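Effector protein B, substrate of the Dot/Icm secretion system (Legionella drancourtii, PDB 4JVS) probably acts as a GTPase-activating protein for the small GTPase Rab1, through a new GAP fold whose catalysis mimics that of eukaryotic RasGAP. Local coordinates at residues 34-39 against 199-203; 121-126 against 157-161. Residue numbers count along the deposited sequence, not the author numbering.

In the fold
Both contacts lie in the N-terminal subdomain of the LepB GAP domain and are joined through two helices consecutive in the chain, 156-177 and 193-214: the first supplies residues 157-161 to interaction 2, the second residues 199-203 to interaction 1. Their centres are about 18 Å apart and their nearest atoms about 8 Å, so they do not touch, and the sequence of interaction 2 falls wholly between the two segments of interaction 1. The centre of interaction 1 is about 19 Å from that of the chain, and its segments meet no Rab1. That of interaction 2 is about 7 Å out, with the Leu125 side chain about 9 Å from the aluminum fluoride and about 12 Å from GDP.

Interaction 1 (34-39 against 199-203); sequences FPELIR and LDDFM
This is a helix-helix packing contact, mainly apolar and partly buried, between the start of helix 34-45 and the first half of helix 193-214, about 19 Å (centre to centre) from the middle of the chain. Both segments are alpha-helical, with Ile38 N to Phe34 O 2.9 Å and Met203 N to Leu199 O 3.2 Å. The short axes approach to 10.1 Å with a signed crossing angle of -135°. Ile38 CA lies 6.3 Å from Leu199 CA. Phe34 and Phe202, both t at chi1, form a T-shaped pair: the Phe34 edge meets the Phe202 face, centroids 5.1 Å apart, planes at 77°. The pair belongs to the predominantly helical packing of the N-terminal subdomain, where helix 156-177 lends Ile170 against Ile38, Leu199 and Phe202, while helix 60-80 packs on Phe34. Ile38 (chi1 m) points toward the partner, its CG2 3.7 Å from Leu199 CD2 and 3.8 Å from Met203 SD. Met203, chi2 p, brings its CE to 3.8 Å from Pro35 O.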
ATOM      1  N   PHE A  34     -15.094  14.783  -5.325  1.00 47.09           N
ATOM      2  CA  PHE A  34     -15.305  13.430  -4.818  1.00 43.23           C
ATOM      3  C   PHE A  34     -16.470  13.284  -3.807  1.00 42.32           C
ATOM      4  O   PHE A  34     -17.278  12.372  -3.948  1.00 43.49           O
ATOM      5  CB  PHE A  34     -13.983  12.875  -4.258  1.00 41.78           C
ATOM      6  CG  PHE A  34     -13.989  11.390  -4.021  1.00 40.39           C
ATOM      7  CD1 PHE A  34     -13.699  10.502  -5.050  1.00 39.43           C
ATOM      8  CD2 PHE A  34     -14.274  10.883  -2.767  1.00 37.66           C
ATOM      9  CE1 PHE A  34     -13.698   9.136  -4.827  1.00 36.72           C
ATOM     10  CE2 PHE A  34     -14.279   9.523  -2.540  1.00 38.41           C
ATOM     11  CZ  PHE A  34     -13.986   8.645  -3.574  1.00 39.95           C
ATOM     12  N   PRO A  35     -16.581  14.154  -2.835  1.00 40.58           N
ATOM     13  CA  PRO A  35     -17.649  14.018  -1.876  1.00 41.56           C
ATOM     14  C   PRO A  35     -19.029  14.135  -2.471  1.00 45.23           C
ATOM     15  O   PRO A  35     -19.904  13.407  -2.096  1.00 46.15           O
ATOM     16  CB  PRO A  35     -17.402  15.186  -0.963  1.00 43.60           C
ATOM     17  CG  PRO A  35     -15.979  15.382  -1.028  1.00 43.40           C
ATOM     18  CD  PRO A  35     -15.686  15.237  -2.450  1.00 43.27           C
ATOM     19  N   GLU A  36     -19.239  15.065  -3.369  1.00 46.14           N
ATOM     20  CA  GLU A  36     -20.507  15.181  -4.048  1.00 46.89           C
ATOM     21  C   GLU A  36     -20.804  14.010  -4.931  1.00 46.41           C
ATOM     22  O   GLU A  36     -21.921  13.609  -5.083  1.00 44.57           O
ATOM     23  CB  GLU A  36     -20.571  16.465  -4.825  1.00 49.06           C
ATOM     24  CG  GLU A  36     -20.868  17.623  -3.922  1.00 52.17           C
ATOM     25  CD  GLU A  36     -21.965  17.318  -2.952  1.00 53.88           C
ATOM     26  OE1 GLU A  36     -21.763  17.539  -1.758  1.00 52.46           O
ATOM     27  OE2 GLU A  36     -23.029  16.865  -3.400  1.00 55.69           O
ATOM     28  N   LEU A  37     -19.781  13.499  -5.558  1.00 44.06           N
ATOM     29  CA  LEU A  37     -19.932  12.353  -6.370  1.00 43.42           C
ATOM     30  C   LEU A  37     -20.401  11.182  -5.545  1.00 44.44           C
ATOM     31  O   LEU A  37     -21.317  10.514  -5.899  1.00 45.14           O
ATOM     32  CB  LEU A  37     -18.573  12.059  -6.947  1.00 43.37           C
ATOM     33  CG  LEU A  37     -18.350  10.997  -7.981  1.00 43.34           C
ATOM     34  CD1 LEU A  37     -19.310  11.207  -9.108  1.00 47.39           C
ATOM     35  CD2 LEU A  37     -16.948  11.114  -8.483  1.00 39.54           C
ATOM     36  N   ILE A  38     -19.806  10.956  -4.405  1.00 41.63           N
ATOM     37  CA  ILE A  38     -20.213   9.870  -3.566  1.00 38.38           C
ATOM     38  C   ILE A  38     -21.603  10.028  -3.018  1.00 42.88           C
ATOM     39  O   ILE A  38     -22.374   9.116  -3.010  1.00 41.86           O
ATOM     40  CB  ILE A  38     -19.249   9.757  -2.417  1.00 39.08           C
ATOM     41  CG1 ILE A  38     -17.876   9.383  -2.936  1.00 39.46           C
ATOM     42  CG2 ILE A  38     -19.726   8.742  -1.415  1.00 40.92           C
ATOM     43  CD1 ILE A  38     -17.882   8.479  -4.120  1.00 37.59           C
ATOM     44  N   ARG A  39     -21.922  11.220  -2.568  1.00 45.25           N
ATOM     45  CA  ARG A  39     -23.259  11.564  -2.100  1.00 45.41           C
ATOM     46  C   ARG A  39     -24.281  11.182  -3.165  1.00 45.34           C
ATOM     47  O   ARG A  39     -25.272  10.511  -2.878  1.00 43.98           O
ATOM     48  CB  ARG A  39     -23.352  13.062  -1.815  1.00 48.16           C
ATOM     49  CG  ARG A  39     -24.590  13.492  -1.022  1.00 47.93           C
ATOM     50  CD  ARG A  39     -25.048  14.902  -1.429  1.00 52.43           C
ATOM     51  NE  ARG A  39     -25.988  14.867  -2.556  1.00 56.92           N
ATOM     52  CZ  ARG A  39     -25.791  15.424  -3.751  1.00 55.86           C
ATOM     53  NH1 ARG A  39     -24.677  16.101  -4.026  1.00 51.02           N
ATOM     54  NH2 ARG A  39     -26.726  15.308  -4.682  1.00 55.22           N
ATOM     55  N   LEU A 199     -19.598   3.603   0.636  1.00 41.95           N
ATOM     56  CA  LEU A 199     -20.062   4.956   0.389  1.00 42.90           C
ATOM     57  C   LEU A 199     -20.487   5.632   1.692  1.00 44.54           C
ATOM     58  O   LEU A 199     -20.094   6.775   1.958  1.00 46.49           O
ATOM     59  CB  LEU A 199     -21.213   4.954  -0.619  1.00 42.87           C
ATOM     60  CG  LEU A 199     -20.856   4.408  -1.997  1.00 40.38           C
ATOM     61  CD1 LEU A 199     -22.060   4.395  -2.903  1.00 40.33           C
ATOM     62  CD2 LEU A 199     -19.756   5.242  -2.595  1.00 38.89           C
ATOM     63  N   ASP A 200     -21.275   4.924   2.504  1.00 42.90           N
ATOM     64  CA  ASP A 200     -21.768   5.475   3.772  1.00 41.52           C
ATOM     65  C   ASP A 200     -20.637   5.667   4.794  1.00 44.54           C
ATOM     66  O   ASP A 200     -20.634   6.643   5.543  1.00 43.45           O
ATOM     67  CB  ASP A 200     -22.900   4.615   4.355  1.00 44.32           C
ATOM     68  CG  ASP A 200     -24.134   4.553   3.444  1.00 51.71           C
ATOM     69  OD1 ASP A 200     -24.422   5.563   2.754  1.00 54.10           O
ATOM     70  OD2 ASP A 200     -24.813   3.495   3.416  1.00 47.98           O
ATOM     71  N   ASP A 201     -19.676   4.747   4.820  1.00 44.04           N
ATOM     72  CA  ASP A 201     -18.505   4.901   5.677  1.00 42.46           C
ATOM     73  C   ASP A 201     -17.687   6.134   5.295  1.00 43.90           C
ATOM     74  O   ASP A 201     -17.100   6.788   6.161  1.00 42.23           O
ATOM     75  CB  ASP A 201     -17.623   3.651   5.632  1.00 42.06           C
ATOM     76  CG  ASP A 201     -18.209   2.492   6.424  1.00 46.24           C
ATOM     77  OD1 ASP A 201     -19.451   2.455   6.604  1.00 45.56           O
ATOM     78  OD2 ASP A 201     -17.430   1.618   6.870  1.00 49.33           O
ATOM     79  N   PHE A 202     -17.645   6.452   4.001  1.00 43.77           N
ATOM     80  CA  PHE A 202     -16.949   7.658   3.559  1.00 44.52           C
ATOM     81  C   PHE A 202     -17.603   8.934   4.110  1.00 43.61           C
ATOM     82  O   PHE A 202     -16.937   9.761   4.738  1.00 41.53           O
ATOM     83  CB  PHE A 202     -16.852   7.730   2.036  1.00 41.74           C
ATOM     84  CG  PHE A 202     -16.044   8.897   1.554  1.00 40.18           C
ATOM     85  CD1 PHE A 202     -14.655   8.859   1.596  1.00 41.33           C
ATOM     86  CD2 PHE A 202     -16.664  10.041   1.090  1.00 39.22           C
ATOM     87  CE1 PHE A 202     -13.903   9.942   1.163  1.00 41.54           C
ATOM     88  CE2 PHE A 202     -15.921  11.128   0.659  1.00 40.25           C
ATOM     89  CZ  PHE A 202     -14.539  11.079   0.696  1.00 41.51           C
ATOM     90  N   MET A 203     -18.903   9.073   3.851  1.00 42.37           N
ATOM     91  CA  MET A 203     -19.739  10.120   4.430  1.00 42.41           C
ATOM     92  C   MET A 203     -19.517  10.336   5.926  1.00 45.24           C
ATOM     93  O   MET A 203     -19.333  11.471   6.377  1.00 47.09           O
ATOM     94  CB  MET A 203     -21.208   9.768   4.226  1.00 44.29           C
ATOM     95  CG  MET A 203     -21.946  10.635   3.239  1.00 51.14           C
ATOM     96  SD  MET A 203     -21.429  10.314   1.550  1.00 60.41           S
ATOM     97  CE  MET A 203     -20.254  11.661   1.265  1.00 42.79           C
TER

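Interaction 2 (121-126 against 157-161); sequences ILRHLS and WAKMQ
Trp157 lays one face of its indole over Leu122: Leu122 CD1 sits 4.2 Å from the centroid of the Trp157 six-membered ring, 22° off the normal, a CH-pi contact. The ring gets there through chi1 t and chi2 near -97°, and Leu122 meets it with chi1 t, chi2 p, bringing Leu122 CB to 3.5 Å from Trp157 CZ3. Ile121 CG2 approaches Trp157 CH2 at 3.7 Å, and Leu125 CD1 lies at the ring edge, 4.3 Å from Trp157 CZ2. Residues 121-124 are helical, and Leu125 N is hydrogen-bonded to Ile121 O at 2.9 Å; 157-161 is regular helix. In register, Leu122 CA is 6.8 Å from Gln161 CA. Met160, about one turn on from Trp157, meets Leu122: Leu122 CD2 is 3.8 Å from Met160 CB. Gln161 OE1 lies 4.0 Å from Leu125 CB, while Gln161 NE2 is hydrogen-bonded to Ser145. Phe95 adds an edge-to-face partner to Trp157. Leu125, Ser126 and Gln161 each also pack on a basic side chain of the Rab-1A chain, so the contact, buried in the complex, forms part of the GAP domain's Rab1-binding face, close to the GDP-aluminum fluoride bound with Rab-1A.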
ATOM      1  N   ILE A 121       3.297  12.734   4.229  1.00 32.12           N
ATOM      2  CA  ILE A 121       3.163  11.341   4.590  1.00 32.75           C
ATOM      3  C   ILE A 121       1.722  10.888   4.336  1.00 36.31           C
ATOM      4  O   ILE A 121       1.492   9.898   3.623  1.00 33.46           O
ATOM      5  CB  ILE A 121       3.569  11.124   6.063  1.00 33.81           C
ATOM      6  CG1 ILE A 121       5.038  11.527   6.260  1.00 35.12           C
ATOM      7  CG2 ILE A 121       3.355   9.674   6.479  1.00 34.39           C
ATOM      8  CD1 ILE A 121       5.461  11.738   7.707  1.00 33.91           C
ATOM      9  N   LEU A 122       0.759  11.630   4.891  1.00 34.90           N
ATOM     10  CA  LEU A 122      -0.659  11.333   4.684  1.00 31.99           C
ATOM     11  C   LEU A 122      -1.026  11.194   3.206  1.00 33.87           C
ATOM     12  O   LEU A 122      -1.665  10.215   2.808  1.00 36.39           O
ATOM     13  CB  LEU A 122      -1.528  12.408   5.311  1.00 33.31           C
ATOM     14  CG  LEU A 122      -3.026  12.150   5.179  1.00 36.56           C
ATOM     15  CD1 LEU A 122      -3.383  10.882   5.951  1.00 35.21           C
ATOM     16  CD2 LEU A 122      -3.850  13.359   5.650  1.00 33.90           C
ATOM     17  N   ARG A 123      -0.593  12.117   2.389  1.00 33.70           N
ATOM     18  CA  ARG A 123      -0.783  12.005   0.970  1.00 36.09           C
ATOM     19  C   ARG A 123      -0.108  10.823   0.366  1.00 35.76           C
ATOM     20  O   ARG A 123      -0.596  10.248  -0.552  1.00 35.74           O
ATOM     21  CB  ARG A 123      -0.219  13.226   0.305  1.00 35.16           C
ATOM     22  CG  ARG A 123      -1.092  14.394   0.273  1.00 37.59           C
ATOM     23  CD  ARG A 123      -0.284  15.498  -0.259  1.00 39.47           C
ATOM     24  NE  ARG A 123      -0.955  16.779  -0.296  1.00 42.95           N
ATOM     25  CZ  ARG A 123      -0.606  17.825   0.438  1.00 46.65           C
ATOM     26  NH1 ARG A 123      -1.239  18.959   0.318  1.00 45.77           N
ATOM     27  NH2 ARG A 123       0.378  17.750   1.287  1.00 44.01           N
ATOM     28  N   HIS A 124       1.056  10.485   0.853  1.00 32.62           N
ATOM     29  CA  HIS A 124       1.816   9.382   0.284  1.00 31.05           C
ATOM     30  C   HIS A 124       1.167   8.033   0.517  1.00 32.23           C
ATOM     31  O   HIS A 124       1.124   7.189  -0.383  1.00 33.62           O
ATOM     32  CB  HIS A 124       3.235   9.365   0.844  1.00 32.87           C
ATOM     33  CG  HIS A 124       4.200  10.189   0.056  1.00 34.26           C
ATOM     34  ND1 HIS A 124       3.998  10.504  -1.270  1.00 36.01           N
ATOM     35  CD2 HIS A 124       5.369  10.776   0.407  1.00 34.98           C
ATOM     36  CE1 HIS A 124       4.998  11.251  -1.702  1.00 37.28           C
ATOM     37  NE2 HIS A 124       5.845  11.429  -0.704  1.00 37.17           N
ATOM     38  N   LEU A 125       0.665   7.845   1.733  1.00 32.63           N
ATOM     39  CA  LEU A 125       0.144   6.562   2.180  1.00 32.90           C
ATOM     40  C   LEU A 125      -1.283   6.333   1.727  1.00 35.55           C
ATOM     41  O   LEU A 125      -1.869   5.295   2.040  1.00 36.95           O
ATOM     42  CB  LEU A 125       0.190   6.470   3.705  1.00 32.18           C
ATOM     43  CG  LEU A 125       1.601   6.428   4.277  1.00 32.34           C
ATOM     44  CD1 LEU A 125       1.593   6.415   5.805  1.00 32.49           C
ATOM     45  CD2 LEU A 125       2.312   5.230   3.710  1.00 28.95           C
ATOM     46  N   SER A 126      -1.851   7.294   1.003  1.00 34.29           N
ATOM     47  CA  SER A 126      -3.264   7.204   0.665  1.00 34.56           C
ATOM     48  C   SER A 126      -3.655   7.663  -0.745  1.00 36.84           C
ATOM     49  O   SER A 126      -4.812   7.530  -1.137  1.00 38.94           O
ATOM     50  CB  SER A 126      -4.087   7.929   1.727  1.00 36.19           C
ATOM     51  OG  SER A 126      -4.011   7.235   2.968  1.00 38.03           O
ATOM     52  N   TRP A 157      -4.785  12.384  12.922  1.00 41.01           N
ATOM     53  CA  TRP A 157      -4.120  11.513  11.951  1.00 39.13           C
ATOM     54  C   TRP A 157      -4.928  10.264  11.645  1.00 40.08           C
ATOM     55  O   TRP A 157      -5.171   9.943  10.482  1.00 39.81           O
ATOM     56  CB  TRP A 157      -2.734  11.083  12.440  1.00 39.14           C
ATOM     57  CG  TRP A 157      -2.103  10.089  11.530  1.00 38.05           C
ATOM     58  CD1 TRP A 157      -2.101   8.731  11.670  1.00 40.60           C
ATOM     59  CD2 TRP A 157      -1.406  10.367  10.307  1.00 38.36           C
ATOM     60  NE1 TRP A 157      -1.438   8.145  10.613  1.00 42.76           N
ATOM     61  CE2 TRP A 157      -1.001   9.130   9.765  1.00 40.77           C
ATOM     62  CE3 TRP A 157      -1.084  11.541   9.621  1.00 35.97           C
ATOM     63  CZ2 TRP A 157      -0.291   9.036   8.572  1.00 39.00           C
ATOM     64  CZ3 TRP A 157      -0.375  11.447   8.446  1.00 37.30           C
ATOM     65  CH2 TRP A 157       0.014  10.203   7.929  1.00 38.85           C
ATOM     66  N   ALA A 158      -5.346   9.560  12.691  1.00 40.58           N
ATOM     67  CA  ALA A 158      -6.097   8.326  12.514  1.00 41.04           C
ATOM     68  C   ALA A 158      -7.409   8.582  11.793  1.00 43.08           C
ATOM     69  O   ALA A 158      -7.870   7.732  11.034  1.00 43.67           O
ATOM     70  CB  ALA A 158      -6.351   7.661  13.847  1.00 46.49           C
ATOM     71  N   LYS A 159      -7.999   9.754  12.020  1.00 41.49           N
ATOM     72  CA  LYS A 159      -9.265  10.098  11.382  1.00 40.97           C
ATOM     73  C   LYS A 159      -9.096  10.408   9.897  1.00 40.91           C
ATOM     74  O   LYS A 159      -9.929  10.016   9.078  1.00 40.89           O
ATOM     75  CB  LYS A 159      -9.952  11.256  12.118  1.00 40.84           C
ATOM     76  CG  LYS A 159     -10.542  10.835  13.465  1.00 47.36           C
ATOM     77  CD  LYS A 159     -11.035  12.009  14.304  1.00 49.43           C
ATOM     78  CE  LYS A 159     -11.527  11.552  15.677  1.00 47.85           C
ATOM     79  NZ  LYS A 159     -12.044  12.692  16.486  1.00 51.76           N
ATOM     80  N   MET A 160      -8.009  11.105   9.564  1.00 40.90           N
ATOM     81  CA  MET A 160      -7.706  11.496   8.193  1.00 38.95           C
ATOM     82  C   MET A 160      -7.364  10.276   7.368  1.00 39.98           C
ATOM     83  O   MET A 160      -7.809  10.132   6.230  1.00 41.23           O
ATOM     84  CB  MET A 160      -6.510  12.437   8.169  1.00 39.54           C
ATOM     85  CG  MET A 160      -6.707  13.690   8.983  1.00 43.59           C
ATOM     86  SD  MET A 160      -7.985  14.751   8.299  1.00 43.39           S
ATOM     87  CE  MET A 160      -8.365  15.731   9.751  1.00 42.90           C
ATOM     88  N   GLN A 161      -6.554   9.404   7.950  1.00 38.75           N
ATOM     89  CA  GLN A 161      -6.128   8.186   7.281  1.00 38.71           C
ATOM     90  C   GLN A 161      -7.325   7.265   7.053  1.00 39.59           C
ATOM     91  O   GLN A 161      -7.369   6.487   6.099  1.00 40.87           O
ATOM     92  CB  GLN A 161      -5.050   7.505   8.123  1.00 38.57           C
ATOM     93  CG  GLN A 161      -4.546   6.201   7.588  1.00 38.75           C
ATOM     94  CD  GLN A 161      -3.045   6.179   7.478  1.00 42.36           C
ATOM     95  OE1 GLN A 161      -2.467   6.953   6.717  1.00 47.03           O
ATOM     96  NE2 GLN A 161      -2.397   5.293   8.237  1.00 42.86           N
TER